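Local coordinates for protein putative NAD(P)H:FMN oxidoreductase (Porphyromonas gingivalis W83, PDB 3GE5) that binds FMN and probably catalyses NAD(P)H-dependent oxidoreduction through that flavin, at residues Glu50-Arg61 with Pro71-Glu79; Ala98-Gln109 with His162-Gly172. One frame throughout, in Å; residues are numbered along the deposited sequence.

Two levels of one alpha/beta fold are compared here. Interaction 1 lays helix 50-61 on strand 72-77, the outermost strand on its side of the four-stranded antiparallel sheet within this chain; interaction 2 joins the two central strands, 100-107 and 163-172. The contacts share a border, because strand 72-77 pairs with strand 100-107, and I56 of the helix packs on I102. Both are largely buried, yet their chemistry differs. Side chains, packed on each other and on bare helix backbone, and one bridging water carry interaction 1, with a salt bridge at its exposed end. Interaction 2 rests on a backbone ladder, interrupted by a bulge close to the FMN site. Both also reach the second subunit.

Interaction 1 of 2, residues Glu50-Arg61 with Pro71-Glu79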
loop_
_atom_site.group_PDB
_atom_site.type_symbol
_atom_site.label_atom_id
_atom_site.label_comp_id
_atom_site.label_asym_id
_atom_site.label_seq_id
_atom_site.Cartn_x
_atom_site.Cartn_y
_atom_site.Cartn_z
ATOM N N GLU A 50 -19.503 -14.705 -3.337
ATOM C CA GLU A 50 -18.359 -15.185 -4.111
ATOM C C GLU A 50 -17.752 -14.103 -5.011
ATOM O O GLU A 50 -16.524 -13.973 -5.095
ATOM C CB GLU A 50 -18.782 -16.382 -4.974
ATOM C CG GLU A 50 -17.634 -17.216 -5.490
ATOM C CD GLU A 50 -16.971 -18.021 -4.378
ATOM O OE1 GLU A 50 -17.551 -18.070 -3.267
ATOM O OE2 GLU A 50 -15.887 -18.600 -4.624
ATOM N N GLU A 51 -18.623 -13.371 -5.700
ATOM C CA GLU A 51 -18.181 -12.373 -6.667
ATOM C C GLU A 51 -17.445 -11.236 -5.974
ATOM O O GLU A 51 -16.545 -10.635 -6.579
ATOM C CB GLU A 51 -19.362 -11.829 -7.481
ATOM C CG GLU A 51 -20.561 -11.319 -6.646
ATOM C CD GLU A 51 -21.680 -12.395 -6.332
ATOM O OE1 GLU A 51 -21.411 -13.640 -6.164
ATOM O OE2 GLU A 51 -22.852 -11.945 -6.210
ATOM N N LYS A 52 -17.813 -10.939 -4.725
ATOM C CA LYS A 52 -17.127 -9.888 -3.972
ATOM C C LYS A 52 -15.716 -10.369 -3.539
ATOM O O LYS A 52 -14.737 -9.612 -3.629
ATOM C CB LYS A 52 -17.926 -9.413 -2.729
ATOM C CG LYS A 52 -19.214 -8.640 -3.065
ATOM C CD LYS A 52 -19.889 -7.994 -1.861
ATOM C CE LYS A 52 -21.065 -7.125 -2.319
ATOM N NZ LYS A 52 -21.726 -6.362 -1.221
ATOM N N LEU A 53 -15.618 -11.611 -3.049
ATOM C CA LEU A 53 -14.299 -12.218 -2.739
ATOM C C LEU A 53 -13.379 -12.251 -3.966
ATOM O O LEU A 53 -12.197 -11.877 -3.884
ATOM C CB LEU A 53 -14.443 -13.632 -2.147
ATOM C CG LEU A 53 -13.140 -14.285 -1.705
ATOM C CD1 LEU A 53 -12.335 -13.364 -0.764
ATOM C CD2 LEU A 53 -13.397 -15.687 -1.061
HETATM N N MSE A 54 -13.933 -12.660 -5.110
HETATM C CA MSE A 54 -13.162 -12.705 -6.354
HETATM C C MSE A 54 -12.673 -11.297 -6.785
HETATM O O MSE A 54 -11.563 -11.170 -7.283
HETATM C CB MSE A 54 -13.915 -13.414 -7.478
HETATM C CG MSE A 54 -14.207 -14.884 -7.205
HETATM SE SE MSE A 54 -12.680 -15.947 -6.600
HETATM C CE MSE A 54 -11.360 -15.284 -7.887
ATOM N N ALA A 55 -13.498 -10.265 -6.612
ATOM C CA ALA A 55 -13.100 -8.872 -6.880
ATOM C C ALA A 55 -11.978 -8.415 -5.992
ATOM O O ALA A 55 -11.058 -7.679 -6.444
ATOM C CB ALA A 55 -14.327 -7.904 -6.771
ATOM N N ILE A 56 -12.070 -8.755 -4.709
ATOM C CA ILE A 56 -10.996 -8.400 -3.767
ATOM C C ILE A 56 -9.666 -9.011 -4.259
ATOM O O ILE A 56 -8.645 -8.322 -4.297
ATOM C CB ILE A 56 -11.335 -8.835 -2.333
ATOM C CG1 ILE A 56 -12.498 -8.010 -1.734
ATOM C CG2 ILE A 56 -10.106 -8.675 -1.408
ATOM C CD1 ILE A 56 -13.113 -8.654 -0.474
ATOM N N LEU A 57 -9.687 -10.298 -4.604
ATOM C CA LEU A 57 -8.508 -10.989 -5.087
ATOM C C LEU A 57 -7.977 -10.402 -6.407
ATOM O O LEU A 57 -6.769 -10.233 -6.596
ATOM C CB LEU A 57 -8.785 -12.511 -5.165
ATOM C CG LEU A 57 -9.023 -13.164 -3.790
ATOM C CD1 LEU A 57 -9.670 -14.519 -4.028
ATOM C CD2 LEU A 57 -7.711 -13.251 -3.010
ATOM N N GLU A 58 -8.893 -10.011 -7.297
ATOM C CA GLU A 58 -8.518 -9.359 -8.538
ATOM C C GLU A 58 -7.765 -8.049 -8.292
ATOM O O GLU A 58 -6.754 -7.769 -8.939
ATOM C CB GLU A 58 -9.762 -9.109 -9.416
ATOM C CG GLU A 58 -9.479 -8.364 -10.719
ATOM C CD GLU A 58 -8.746 -9.206 -11.758
ATOM O OE1 GLU A 58 -8.442 -10.396 -11.493
ATOM O OE2 GLU A 58 -8.502 -8.657 -12.863
ATOM N N ALA A 59 -8.245 -7.272 -7.325
ATOM C CA ALA A 59 -7.569 -6.022 -6.942
ATOM C C ALA A 59 -6.126 -6.288 -6.511
ATOM O O ALA A 59 -5.218 -5.573 -6.900
ATOM C CB ALA A 59 -8.320 -5.288 -5.831
ATOM N N GLY A 60 -5.936 -7.326 -5.697
ATOM C CA GLY A 60 -4.596 -7.712 -5.295
ATOM C C GLY A 60 -3.706 -8.096 -6.495
ATOM O O GLY A 60 -2.553 -7.647 -6.606
ATOM N N ARG A 61 -4.259 -8.901 -7.407
ATOM C CA ARG A 61 -3.553 -9.413 -8.567
ATOM C C ARG A 61 -3.074 -8.237 -9.442
ATOM O O ARG A 61 -1.981 -8.293 -10.002
ATOM C CB ARG A 61 -4.469 -10.312 -9.406
ATOM C CG ARG A 61 -3.801 -10.931 -10.643
ATOM C CD ARG A 61 -4.830 -11.756 -11.432
ATOM N NE ARG A 61 -5.668 -10.887 -12.264
ATOM C CZ ARG A 61 -5.410 -10.532 -13.522
ATOM N NH1 ARG A 61 -4.334 -10.969 -14.136
ATOM N NH2 ARG A 61 -6.241 -9.737 -14.191
ATOM N N PRO A 71 5.653 -10.471 -6.299
ATOM C CA PRO A 71 6.236 -11.499 -5.431
ATOM C C PRO A 71 5.311 -11.895 -4.261
ATOM O O PRO A 71 5.742 -12.040 -3.129
ATOM C CB PRO A 71 7.521 -10.838 -4.933
ATOM C CG PRO A 71 7.083 -9.414 -4.774
ATOM C CD PRO A 71 6.167 -9.132 -5.941
ATOM N N TRP A 72 4.028 -12.090 -4.577
ATOM C CA TRP A 72 2.997 -12.382 -3.607
ATOM C C TRP A 72 2.245 -13.639 -3.989
ATOM O O TRP A 72 2.320 -14.096 -5.143
ATOM C CB TRP A 72 2.007 -11.203 -3.494
ATOM C CG TRP A 72 1.510 -10.634 -4.795
ATOM C CD1 TRP A 72 0.800 -11.273 -5.764
ATOM C CD2 TRP A 72 1.680 -9.281 -5.241
ATOM N NE1 TRP A 72 0.550 -10.402 -6.819
ATOM C CE2 TRP A 72 1.046 -9.169 -6.503
ATOM C CE3 TRP A 72 2.297 -8.145 -4.684
ATOM C CZ2 TRP A 72 1.022 -7.961 -7.231
ATOM C CZ3 TRP A 72 2.265 -6.947 -5.406
ATOM C CH2 TRP A 72 1.642 -6.871 -6.657
ATOM N N HIS A 73 1.550 -14.192 -3.018
ATOM C CA HIS A 73 0.619 -15.279 -3.198
ATOM C C HIS A 73 -0.458 -15.103 -2.161
ATOM O O HIS A 73 -0.151 -14.783 -1.003
ATOM C CB HIS A 73 1.252 -16.674 -3.080
ATOM C CG HIS A 73 0.389 -17.766 -3.636
ATOM N ND1 HIS A 73 0.347 -18.070 -4.984
ATOM C CD2 HIS A 73 -0.475 -18.618 -3.029
ATOM C CE1 HIS A 73 -0.497 -19.082 -5.172
ATOM N NE2 HIS A 73 -1.018 -19.422 -4.005
ATOM N N PHE A 74 -1.716 -15.255 -2.581
ATOM C CA PHE A 74 -2.849 -15.025 -1.673
ATOM C C PHE A 74 -3.461 -16.351 -1.255
ATOM O O PHE A 74 -4.012 -17.102 -2.085
ATOM C CB PHE A 74 -3.900 -14.121 -2.337
ATOM C CG PHE A 74 -3.307 -12.889 -2.966
ATOM C CD1 PHE A 74 -2.580 -11.979 -2.217
ATOM C CD2 PHE A 74 -3.465 -12.672 -4.330
ATOM C CE1 PHE A 74 -2.058 -10.843 -2.828
ATOM C CE2 PHE A 74 -2.926 -11.545 -4.951
ATOM C CZ PHE A 74 -2.198 -10.635 -4.193
ATOM N N LEU A 75 -3.358 -16.645 0.041
ATOM C CA LEU A 75 -3.907 -17.879 0.616
ATOM C C LEU A 75 -5.205 -17.540 1.360
ATOM O O LEU A 75 -5.182 -16.885 2.409
ATOM C CB LEU A 75 -2.886 -18.535 1.545
ATOM C CG LEU A 75 -3.347 -19.781 2.340
ATOM C CD1 LEU A 75 -3.930 -20.882 1.476
ATOM C CD2 LEU A 75 -2.153 -20.280 3.139
ATOM N N VAL A 76 -6.329 -17.925 0.745
ATOM C CA VAL A 76 -7.661 -17.598 1.263
ATOM C C VAL A 76 -8.064 -18.665 2.268
ATOM O O VAL A 76 -7.937 -19.879 1.968
ATOM C CB VAL A 76 -8.704 -17.514 0.119
ATOM C CG1 VAL A 76 -10.057 -17.282 0.710
ATOM C CG2 VAL A 76 -8.315 -16.413 -0.907
ATOM N N VAL A 77 -8.507 -18.233 3.456
ATOM C CA VAL A 77 -8.980 -19.171 4.486
ATOM C C VAL A 77 -10.394 -18.733 4.868
ATOM O O VAL A 77 -10.606 -17.685 5.449
ATOM C CB VAL A 77 -8.025 -19.219 5.699
ATOM C CG1 VAL A 77 -8.640 -20.074 6.809
ATOM C CG2 VAL A 77 -6.641 -19.767 5.243
ATOM N N ARG A 78 -11.381 -19.539 4.499
ATOM C CA ARG A 78 -12.767 -19.230 4.843
ATOM C C ARG A 78 -13.608 -20.436 5.274
ATOM O O ARG A 78 -14.665 -20.250 5.878
ATOM C CB ARG A 78 -13.462 -18.507 3.693
ATOM C CG ARG A 78 -13.460 -19.266 2.444
ATOM C CD ARG A 78 -14.351 -18.630 1.436
ATOM N NE ARG A 78 -14.152 -19.283 0.152
ATOM C CZ ARG A 78 -14.894 -19.069 -0.925
ATOM N NH1 ARG A 78 -15.900 -18.191 -0.887
ATOM N NH2 ARG A 78 -14.606 -19.726 -2.044
ATOM N N GLU A 79 -13.171 -21.658 4.980
ATOM C CA GLU A 79 -13.886 -22.841 5.472
ATOM C C GLU A 79 -13.591 -23.024 6.947
ATOM O O GLU A 79 -12.557 -22.584 7.477
ATOM C CB GLU A 79 -13.474 -24.095 4.717
ATOM C CG GLU A 79 -13.851 -24.044 3.269
ATOM C CD GLU A 79 -13.448 -25.311 2.543
ATOM O OE1 GLU A 79 -12.762 -26.186 3.168
ATOM O OE2 GLU A 79 -13.805 -25.399 1.345
HETATM O O HOH W 1 -0.442 -10.619 -9.563
#
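R78 NH1 donates to E50 OE1 at 2.9 Å while R78 NH2 reaches E50 OE2 at 3.1 Å, an end-on salt bridge that closes the outer end of a helix-on-sheet layer in the nitroreductase fold. Helix 50-61 runs almost antiparallel to strand 72-77, at 166°, with the two axes 9.9 Å apart. The carboxylate and guanidinium planes are turned 34° against each other: OE2 uses its syn lone pair, whereas OE1 is met on the syn side but well out of the carboxylate plane. The R78 chain is extended from CG to NE and lifts its charge to the helix, where L53 CD2 lies over one face of the guanidinium. The salt bridge thus borders directly on an apolar row. One turn farther along, L57 inserts both methyls beside V76, CD2 standing 3.8 Å from V76 CG2, and CD2 also touches F74 CB. At G60 the helix presents bare backbone, and the F74 ring comes in against it, CZ 3.7 Å from G60 C. Strand 72-77 lies between strand 100-107 and a strand of the second subunit, which pairs in parallel with F74, L75 and V76 and continues the sheet across the interface. The R61 side chain takes its partners elsewhere: it holds E58 side-on and donates through NH1 to K187 O of the second subunit. Its carbonyl nevertheless serves the contact: one water gives a hydrogen to R61 O at 2.8 Å and, lying in the indole plane, accepts one from W72 NE1 at 2.9 Å.

Interaction 2 of 2, residues Ala98-Gln109 with His162-Gly172; sequences APIYIITLGDHQ and HMTPVSILALG
H162 meets D107 and Q109 at the end of the pairing where strand 163-172 starts and strand 100-107 finishes, the two central antiparallel strands of the nitroreductase sheet. D107 OD1 lies 3.1 Å from H162 CD2 at the ring edge, while Q109 OE1 sits over the centre of one face; the other carboxylate oxygen, D107 OD2, is salt-bridged to R110. H162 O accepts from H108 N almost in line with its own C=O. Next, M163, a selenomethionine, bends at chi3 (71°), swinging CE to 3.6 Å from L105 CD1. T164 and G106 exchange two backbone bonds, and P165 CB touches both L105 CD2 and I103 CG2, which also lie against each other, on the face that helix 150-156 covers. Then the register slips. V166 and S167 both stand opposite T104, a beta bulge: V166 N donates to T104 O at 3.0 Å, and S167 O receives T104 N at 2.8 Å. S167 N, buried here, has no partner in the model. At the bulge, V166 O is bonded to R114 of the second subunit and the S167 side chain packs on C146, an FMN-binding residue. Beyond it the ladder is regular again. I168 CG2 approaches the Y101 ring edge and touches Y101 CB at 3.8 Å, L169 pairs with I102 through two backbone bonds, and A170 CB rests against A98 CB. L171 turns its CG between the backbone N and the carbonyl carbon (chi1 68°), which sets CG against I100 CB; its CD2 lies 3.7 Å from I102 CD1. At the far end the P99 ring leans on the backbone, CG 3.8 Å from G172 CA.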
loop_
_atom_site.group_PDB
_atom_site.type_symbol
_atom_site.label_atom_id
_atom_site.label_comp_id
_atom_site.label_asym_id
_atom_site.label_seq_id
_atom_site.Cartn_x
_atom_site.Cartn_y
_atom_site.Cartn_z
ATOM N N ALA A 98 -13.615 -13.205 12.408
ATOM C CA ALA A 98 -13.689 -12.778 11.002
ATOM C C ALA A 98 -14.082 -13.937 10.087
ATOM O O ALA A 98 -13.498 -15.040 10.182
ATOM C CB ALA A 98 -12.326 -12.164 10.550
ATOM N N PRO A 99 -15.088 -13.743 9.217
ATOM C CA PRO A 99 -15.484 -14.797 8.329
ATOM C C PRO A 99 -14.468 -15.243 7.322
ATOM O O PRO A 99 -14.486 -16.399 6.954
ATOM C CB PRO A 99 -16.664 -14.199 7.546
ATOM C CG PRO A 99 -17.034 -12.991 8.231
ATOM C CD PRO A 99 -15.973 -12.567 9.129
ATOM N N ILE A 100 -13.670 -14.302 6.802
ATOM C CA ILE A 100 -12.703 -14.604 5.754
ATOM C C ILE A 100 -11.359 -14.015 6.110
ATOM O O ILE A 100 -11.282 -12.880 6.571
ATOM C CB ILE A 100 -13.152 -14.052 4.372
ATOM C CG1 ILE A 100 -14.467 -14.716 3.971
ATOM C CG2 ILE A 100 -12.072 -14.345 3.277
ATOM C CD1 ILE A 100 -15.004 -14.305 2.608
ATOM N N TYR A 101 -10.314 -14.797 5.866
ATOM C CA TYR A 101 -8.947 -14.301 5.980
ATOM C C TYR A 101 -8.218 -14.458 4.647
ATOM O O TYR A 101 -8.273 -15.512 4.013
ATOM C CB TYR A 101 -8.163 -15.052 7.054
ATOM C CG TYR A 101 -8.851 -15.127 8.386
ATOM C CD1 TYR A 101 -8.620 -14.170 9.369
ATOM C CD2 TYR A 101 -9.703 -16.202 8.684
ATOM C CE1 TYR A 101 -9.229 -14.262 10.621
ATOM C CE2 TYR A 101 -10.308 -16.312 9.925
ATOM C CZ TYR A 101 -10.070 -15.347 10.884
ATOM O OH TYR A 101 -10.698 -15.491 12.108
ATOM N N ILE A 102 -7.546 -13.398 4.212
ATOM C CA ILE A 102 -6.642 -13.501 3.071
ATOM C C ILE A 102 -5.203 -13.323 3.591
ATOM O O ILE A 102 -4.813 -12.200 4.011
ATOM C CB ILE A 102 -6.935 -12.473 1.947
ATOM C CG1 ILE A 102 -8.392 -12.579 1.467
ATOM C CG2 ILE A 102 -5.943 -12.674 0.787
ATOM C CD1 ILE A 102 -8.839 -11.379 0.508
ATOM N N ILE A 103 -4.477 -14.442 3.608
ATOM C CA ILE A 103 -3.075 -14.447 4.099
ATOM C C ILE A 103 -2.202 -14.083 2.922
ATOM O O ILE A 103 -2.127 -14.846 1.943
ATOM C CB ILE A 103 -2.640 -15.815 4.657
ATOM C CG1 ILE A 103 -3.685 -16.357 5.644
ATOM C CG2 ILE A 103 -1.213 -15.706 5.278
ATOM C CD1 ILE A 103 -3.424 -17.711 6.247
ATOM N N THR A 104 -1.536 -12.933 2.990
ATOM C CA THR A 104 -0.669 -12.506 1.905
ATOM C C THR A 104 0.759 -12.952 2.188
ATOM O O THR A 104 1.390 -12.508 3.149
ATOM C CB THR A 104 -0.745 -10.998 1.678
ATOM O OG1 THR A 104 -2.113 -10.666 1.414
ATOM C CG2 THR A 104 0.135 -10.529 0.503
ATOM N N LEU A 105 1.229 -13.835 1.310
ATOM C CA LEU A 105 2.525 -14.412 1.383
ATOM C C LEU A 105 3.464 -13.629 0.483
ATOM O O LEU A 105 3.094 -13.277 -0.656
ATOM C CB LEU A 105 2.497 -15.857 0.877
ATOM C CG LEU A 105 1.428 -16.777 1.469
ATOM C CD1 LEU A 105 1.572 -18.191 0.948
ATOM C CD2 LEU A 105 1.515 -16.727 3.039
ATOM N N GLY A 106 4.667 -13.362 0.976
ATOM C CA GLY A 106 5.683 -12.692 0.170
ATOM C C GLY A 106 6.773 -13.689 -0.178
ATOM O O GLY A 106 7.231 -14.451 0.693
ATOM N N ASP A 107 7.167 -13.712 -1.447
ATOM C CA ASP A 107 8.136 -14.694 -1.946
ATOM C C ASP A 107 9.521 -14.029 -2.071
ATOM O O ASP A 107 9.763 -13.272 -3.016
ATOM C CB ASP A 107 7.648 -15.273 -3.262
ATOM C CG ASP A 107 8.466 -16.447 -3.728
ATOM O OD1 ASP A 107 9.681 -16.515 -3.422
ATOM O OD2 ASP A 107 7.889 -17.281 -4.429
ATOM N N HIS A 108 10.416 -14.308 -1.129
ATOM C CA HIS A 108 11.729 -13.674 -1.173
ATOM C C HIS A 108 12.530 -14.046 -2.426
ATOM O O HIS A 108 13.303 -13.218 -2.932
ATOM C CB HIS A 108 12.479 -13.917 0.123
ATOM C CG HIS A 108 11.954 -13.092 1.257
ATOM N ND1 HIS A 108 12.184 -11.737 1.352
ATOM C CD2 HIS A 108 11.177 -13.415 2.321
ATOM C CE1 HIS A 108 11.598 -11.267 2.438
ATOM N NE2 HIS A 108 10.978 -12.265 3.043
ATOM N N GLN A 109 12.294 -15.240 -2.976
ATOM C CA GLN A 109 13.028 -15.629 -4.181
ATOM C C GLN A 109 12.579 -14.846 -5.430
ATOM O O GLN A 109 13.278 -14.854 -6.444
ATOM C CB GLN A 109 12.889 -17.126 -4.434
ATOM C CG GLN A 109 13.564 -18.021 -3.481
ATOM C CD GLN A 109 13.266 -19.524 -3.792
ATOM O OE1 GLN A 109 12.406 -19.902 -4.643
ATOM N NE2 GLN A 109 13.928 -20.346 -3.082
ATOM N N HIS A 162 11.122 -20.056 1.864
ATOM C CA HIS A 162 11.403 -18.850 1.082
ATOM C C HIS A 162 10.204 -17.898 0.931
ATOM O O HIS A 162 10.337 -16.804 0.347
ATOM C CB HIS A 162 11.998 -19.252 -0.274
ATOM C CG HIS A 162 11.008 -19.865 -1.215
ATOM N ND1 HIS A 162 10.800 -21.225 -1.299
ATOM C CD2 HIS A 162 10.165 -19.295 -2.105
ATOM C CE1 HIS A 162 9.863 -21.463 -2.202
ATOM N NE2 HIS A 162 9.461 -20.305 -2.705
HETATM N N MSE A 163 9.061 -18.279 1.470
HETATM C CA MSE A 163 7.890 -17.423 1.491
HETATM C C MSE A 163 7.537 -17.085 2.955
HETATM O O MSE A 163 7.691 -17.903 3.842
HETATM C CB MSE A 163 6.741 -18.112 0.760
HETATM C CG MSE A 163 7.005 -18.316 -0.727
HETATM SE SE MSE A 163 5.786 -19.629 -1.493
HETATM C CE MSE A 163 4.215 -18.608 -1.433
ATOM N N THR A 164 7.093 -15.860 3.191
ATOM C CA THR A 164 6.753 -15.402 4.517
ATOM C C THR A 164 5.316 -14.894 4.524
ATOM O O THR A 164 4.938 -14.114 3.661
ATOM C CB THR A 164 7.672 -14.238 4.971
ATOM O OG1 THR A 164 9.045 -14.680 4.983
ATOM C CG2 THR A 164 7.257 -13.752 6.407
ATOM N N PRO A 165 4.488 -15.359 5.487
ATOM C CA PRO A 165 3.171 -14.694 5.629
ATOM C C PRO A 165 3.380 -13.306 6.252
ATOM O O PRO A 165 3.804 -13.218 7.412
ATOM C CB PRO A 165 2.420 -15.628 6.570
ATOM C CG PRO A 165 3.489 -16.325 7.377
ATOM C CD PRO A 165 4.692 -16.437 6.485
ATOM N N VAL A 166 3.188 -12.238 5.482
ATOM C CA VAL A 166 3.542 -10.873 5.941
ATOM C C VAL A 166 2.385 -10.188 6.689
ATOM O O VAL A 166 2.555 -9.586 7.750
ATOM C CB VAL A 166 3.990 -9.993 4.744
ATOM C CG1 VAL A 166 4.374 -8.584 5.202
ATOM C CG2 VAL A 166 5.157 -10.675 3.958
ATOM N N SER A 167 1.197 -10.322 6.111
ATOM C CA SER A 167 -0.019 -9.631 6.545
ATOM C C SER A 167 -1.219 -10.520 6.263
ATOM O O SER A 167 -1.181 -11.343 5.324
ATOM C CB SER A 167 -0.189 -8.337 5.785
ATOM O OG SER A 167 0.881 -7.441 6.008
ATOM N N ILE A 168 -2.281 -10.327 7.047
ATOM C CA ILE A 168 -3.570 -11.007 6.820
ATOM C C ILE A 168 -4.692 -9.992 6.743
ATOM O O ILE A 168 -4.793 -9.114 7.614
ATOM C CB ILE A 168 -3.883 -11.981 7.969
ATOM C CG1 ILE A 168 -2.783 -13.048 8.136
ATOM C CG2 ILE A 168 -5.280 -12.635 7.777
ATOM C CD1 ILE A 168 -2.905 -13.935 9.373
ATOM N N LEU A 169 -5.517 -10.062 5.716
ATOM C CA LEU A 169 -6.691 -9.189 5.637
ATOM C C LEU A 169 -7.836 -9.984 6.208
ATOM O O LEU A 169 -8.218 -10.991 5.654
ATOM C CB LEU A 169 -7.000 -8.754 4.196
ATOM C CG LEU A 169 -8.075 -7.649 4.064
ATOM C CD1 LEU A 169 -7.578 -6.361 4.762
ATOM C CD2 LEU A 169 -8.465 -7.379 2.577
ATOM N N ALA A 170 -8.345 -9.531 7.360
ATOM C CA ALA A 170 -9.515 -10.138 8.005
ATOM C C ALA A 170 -10.761 -9.344 7.578
ATOM O O ALA A 170 -10.786 -8.134 7.737
ATOM C CB ALA A 170 -9.385 -10.127 9.513
ATOM N N LEU A 171 -11.736 -10.026 6.988
ATOM C CA LEU A 171 -12.853 -9.329 6.324
ATOM C C LEU A 171 -14.197 -10.056 6.442
ATOM O O LEU A 171 -14.252 -11.249 6.664
ATOM C CB LEU A 171 -12.535 -9.052 4.839
ATOM C CG LEU A 171 -12.459 -10.271 3.923
ATOM C CD1 LEU A 171 -13.728 -10.421 3.106
ATOM C CD2 LEU A 171 -11.215 -10.132 3.017
ATOM N N GLY A 172 -15.255 -9.277 6.256
ATOM C CA GLY A 172 -16.616 -9.768 6.288
ATOM C C GLY A 172 -17.575 -8.592 6.289
ATOM O O GLY A 172 -17.168 -7.429 6.099
#